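Local coordinates for monomethylamine methyltransferase mtmB1 (Methanosarcina barkeri, PDB 1NTH), which transfers the methyl group of monomethylamine to the corrinoid cofactor of its partner protein MtmC in methanogenesis, at residues V139-H144 with T184-N189. Sequence-based numbering, arbitrary orientation. Where two conformers were deposited one is given.
Sequences VFMPVH and TRLIKN
The CG1-CD1 arm of I187 covers one face of the H144 imidazole: CG1 sits above the middle of the ring, 3.6 Å from the centroid and nearly along the ring normal, a CH-pi contact, while CD1 runs on across the same face to within 3.4 Å of H144 NE2. At the edge, in the plane of the ring, comes the backbone carbon of F140, because ND1 donates to F140 O, one turn back in the same helix, over 2.7 Å and almost straight at 175°. With NE2 hydrogen-bonded to G159 N, both ring nitrogens are engaged and the rotation of the imidazole is fixed. The F140 ring in turn takes H144 CE1 on one face, toward its rim. CG of F140 stands anti to the backbone N (chi1 -155°), and from there the ring meets I187 and L186 obliquely, CE2 lying 3.8 Å from I187 CG1 and CD2 3.9 Å from L186 CD1. In this TIM-barrel enzyme the contact packs the first turn of the short helix 140-148 against the later half of the long helix 174-193, their local axes 8.7 Å apart and crossing at -51°. An alanine in place of H144 would probably leave I187 without the flat surface it packs on and F140 O without its straight side-chain bond. Next to F140, M141 crosses L186 at about a right angle, with CG 3.6 Å from L186 O; a bend at chi3 brings the methyl CE close to N189. M161 from strand 160-161 touches both F140 and L186. L186 of a second subunit packs against M141, and M141 of that subunit against L186.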
loop_
_atom_site.group_PDB
_atom_site.type_symbol
_atom_site.label_atom_id
_atom_site.label_comp_id
_atom_site.label_asym_id
_atom_site.label_seq_id
_atom_site.Cartn_x
_atom_site.Cartn_y
_atom_site.Cartn_z
ATOM N N VAL A 139 -20.200 -0.648 25.214
ATOM C CA VAL A 139 -19.291 -1.730 25.588
ATOM C C VAL A 139 -18.949 -2.582 24.374
ATOM O O VAL A 139 -18.465 -3.706 24.511
ATOM C CB VAL A 139 -19.894 -2.652 26.677
ATOM C CG1 VAL A 139 -20.034 -1.888 27.987
ATOM C CG2 VAL A 139 -21.236 -3.199 26.220
ATOM N N PHE A 140 -19.179 -2.041 23.181
ATOM C CA PHE A 140 -18.900 -2.802 21.970
ATOM C C PHE A 140 -17.442 -3.250 21.897
ATOM O O PHE A 140 -17.163 -4.418 21.627
ATOM C CB PHE A 140 -19.264 -1.993 20.720
ATOM C CG PHE A 140 -19.585 -2.847 19.530
ATOM C CD1 PHE A 140 -20.733 -3.636 19.517
ATOM C CD2 PHE A 140 -18.729 -2.891 18.433
ATOM C CE1 PHE A 140 -21.022 -4.458 18.431
ATOM C CE2 PHE A 140 -19.009 -3.709 17.343
ATOM C CZ PHE A 140 -20.156 -4.494 17.339
ATOM N N MET A 141 -16.507 -2.340 22.145
ATOM C CA MET A 141 -15.102 -2.728 22.092
ATOM C C MET A 141 -14.704 -3.668 23.231
ATOM O O MET A 141 -14.090 -4.704 22.990
ATOM C CB MET A 141 -14.202 -1.487 22.053
ATOM C CG MET A 141 -14.195 -0.818 20.681
ATOM S SD MET A 141 -12.949 0.474 20.493
ATOM C CE MET A 141 -11.466 -0.480 20.665
ATOM N N PRO A 142 -15.060 -3.333 24.485
ATOM C CA PRO A 142 -14.701 -4.213 25.604
ATOM C C PRO A 142 -15.199 -5.646 25.411
ATOM O O PRO A 142 -14.468 -6.602 25.652
ATOM C CB PRO A 142 -15.367 -3.535 26.799
ATOM C CG PRO A 142 -15.281 -2.093 26.441
ATOM C CD PRO A 142 -15.659 -2.081 24.977
ATOM N N VAL A 143 -16.449 -5.797 24.985
ATOM C CA VAL A 143 -17.000 -7.128 24.776
ATOM C C VAL A 143 -16.177 -7.920 23.765
ATOM O O VAL A 143 -15.849 -9.082 23.996
ATOM C CB VAL A 143 -18.465 -7.063 24.293
ATOM C CG1 VAL A 143 -18.919 -8.430 23.805
ATOM C CG2 VAL A 143 -19.362 -6.597 25.439
ATOM N N HIS A 144 -15.836 -7.301 22.642
ATOM C CA HIS A 144 -15.053 -8.028 21.656
ATOM C C HIS A 144 -13.634 -8.265 22.147
ATOM O O HIS A 144 -13.016 -9.278 21.811
ATOM C CB HIS A 144 -15.067 -7.302 20.313
ATOM C CG HIS A 144 -16.388 -7.384 19.613
ATOM N ND1 HIS A 144 -17.431 -6.527 19.891
ATOM C CD2 HIS A 144 -16.858 -8.270 18.705
ATOM C CE1 HIS A 144 -18.489 -6.883 19.183
ATOM N NE2 HIS A 144 -18.169 -7.937 18.455
ATOM N N THR A 184 -16.759 -3.383 12.179
ATOM C CA THR A 184 -15.443 -4.003 12.094
ATOM C C THR A 184 -14.311 -3.052 12.458
ATOM O O THR A 184 -13.292 -3.487 12.996
ATOM C CB THR A 184 -15.207 -4.612 10.697
ATOM O OG1 THR A 184 -16.157 -5.666 10.483
ATOM C CG2 THR A 184 -13.802 -5.202 10.589
ATOM N N ARG A 185 -14.472 -1.762 12.176
ATOM C CA ARG A 185 -13.428 -0.805 12.536
ATOM C C ARG A 185 -13.222 -0.845 14.050
ATOM O O ARG A 185 -12.089 -0.887 14.528
ATOM C CB ARG A 185 -13.806 0.609 12.078
ATOM C CG ARG A 185 -13.546 0.845 10.597
ATOM C CD ARG A 185 -14.108 2.176 10.099
ATOM N NE ARG A 185 -13.611 2.480 8.758
ATOM C CZ ARG A 185 -14.159 3.363 7.926
ATOM N NH1 ARG A 185 -15.239 4.043 8.283
ATOM N NH2 ARG A 185 -13.618 3.562 6.730
ATOM N N LEU A 186 -14.317 -0.852 14.805
ATOM C CA LEU A 186 -14.219 -0.910 16.262
ATOM C C LEU A 186 -13.662 -2.248 16.741
ATOM O O LEU A 186 -12.847 -2.298 17.664
ATOM C CB LEU A 186 -15.592 -0.687 16.903
ATOM C CG LEU A 186 -16.217 0.699 16.755
ATOM C CD1 LEU A 186 -17.605 0.702 17.384
ATOM C CD2 LEU A 186 -15.321 1.739 17.419
ATOM N N ILE A 187 -14.109 -3.334 16.120
ATOM C CA ILE A 187 -13.656 -4.662 16.511
ATOM C C ILE A 187 -12.166 -4.852 16.265
ATOM O O ILE A 187 -11.461 -5.414 17.111
ATOM C CB ILE A 187 -14.477 -5.753 15.794
ATOM C CG1 ILE A 187 -15.907 -5.735 16.345
ATOM C CG2 ILE A 187 -13.839 -7.123 15.997
ATOM C CD1 ILE A 187 -16.886 -6.610 15.582
ATOM N N LYS A 188 -11.669 -4.377 15.127
ATOM C CA LYS A 188 -10.247 -4.516 14.880
ATOM C C LYS A 188 -9.474 -3.622 15.840
ATOM O O LYS A 188 -8.333 -3.918 16.189
ATOM C CB LYS A 188 -9.919 -4.214 13.411
ATOM C CG LYS A 188 -10.406 -5.341 12.508
ATOM C CD LYS A 188 -9.988 -5.173 11.059
ATOM C CE LYS A 188 -10.429 -6.394 10.257
ATOM N NZ LYS A 188 -10.020 -6.323 8.819
ATOM N N ASN A 189 -10.103 -2.542 16.295
ATOM C CA ASN A 189 -9.436 -1.660 17.251
ATOM C C ASN A 189 -9.317 -2.369 18.592
ATOM O O ASN A 189 -8.323 -2.232 19.324
ATOM C CB ASN A 189 -10.292 -0.382 17.441
ATOM C CG ASN A 189 -9.541 0.909 17.129
ATOM O OD1 ASN A 189 -8.561 1.241 17.806
ATOM N ND2 ASN A 189 -10.005 1.654 16.088
#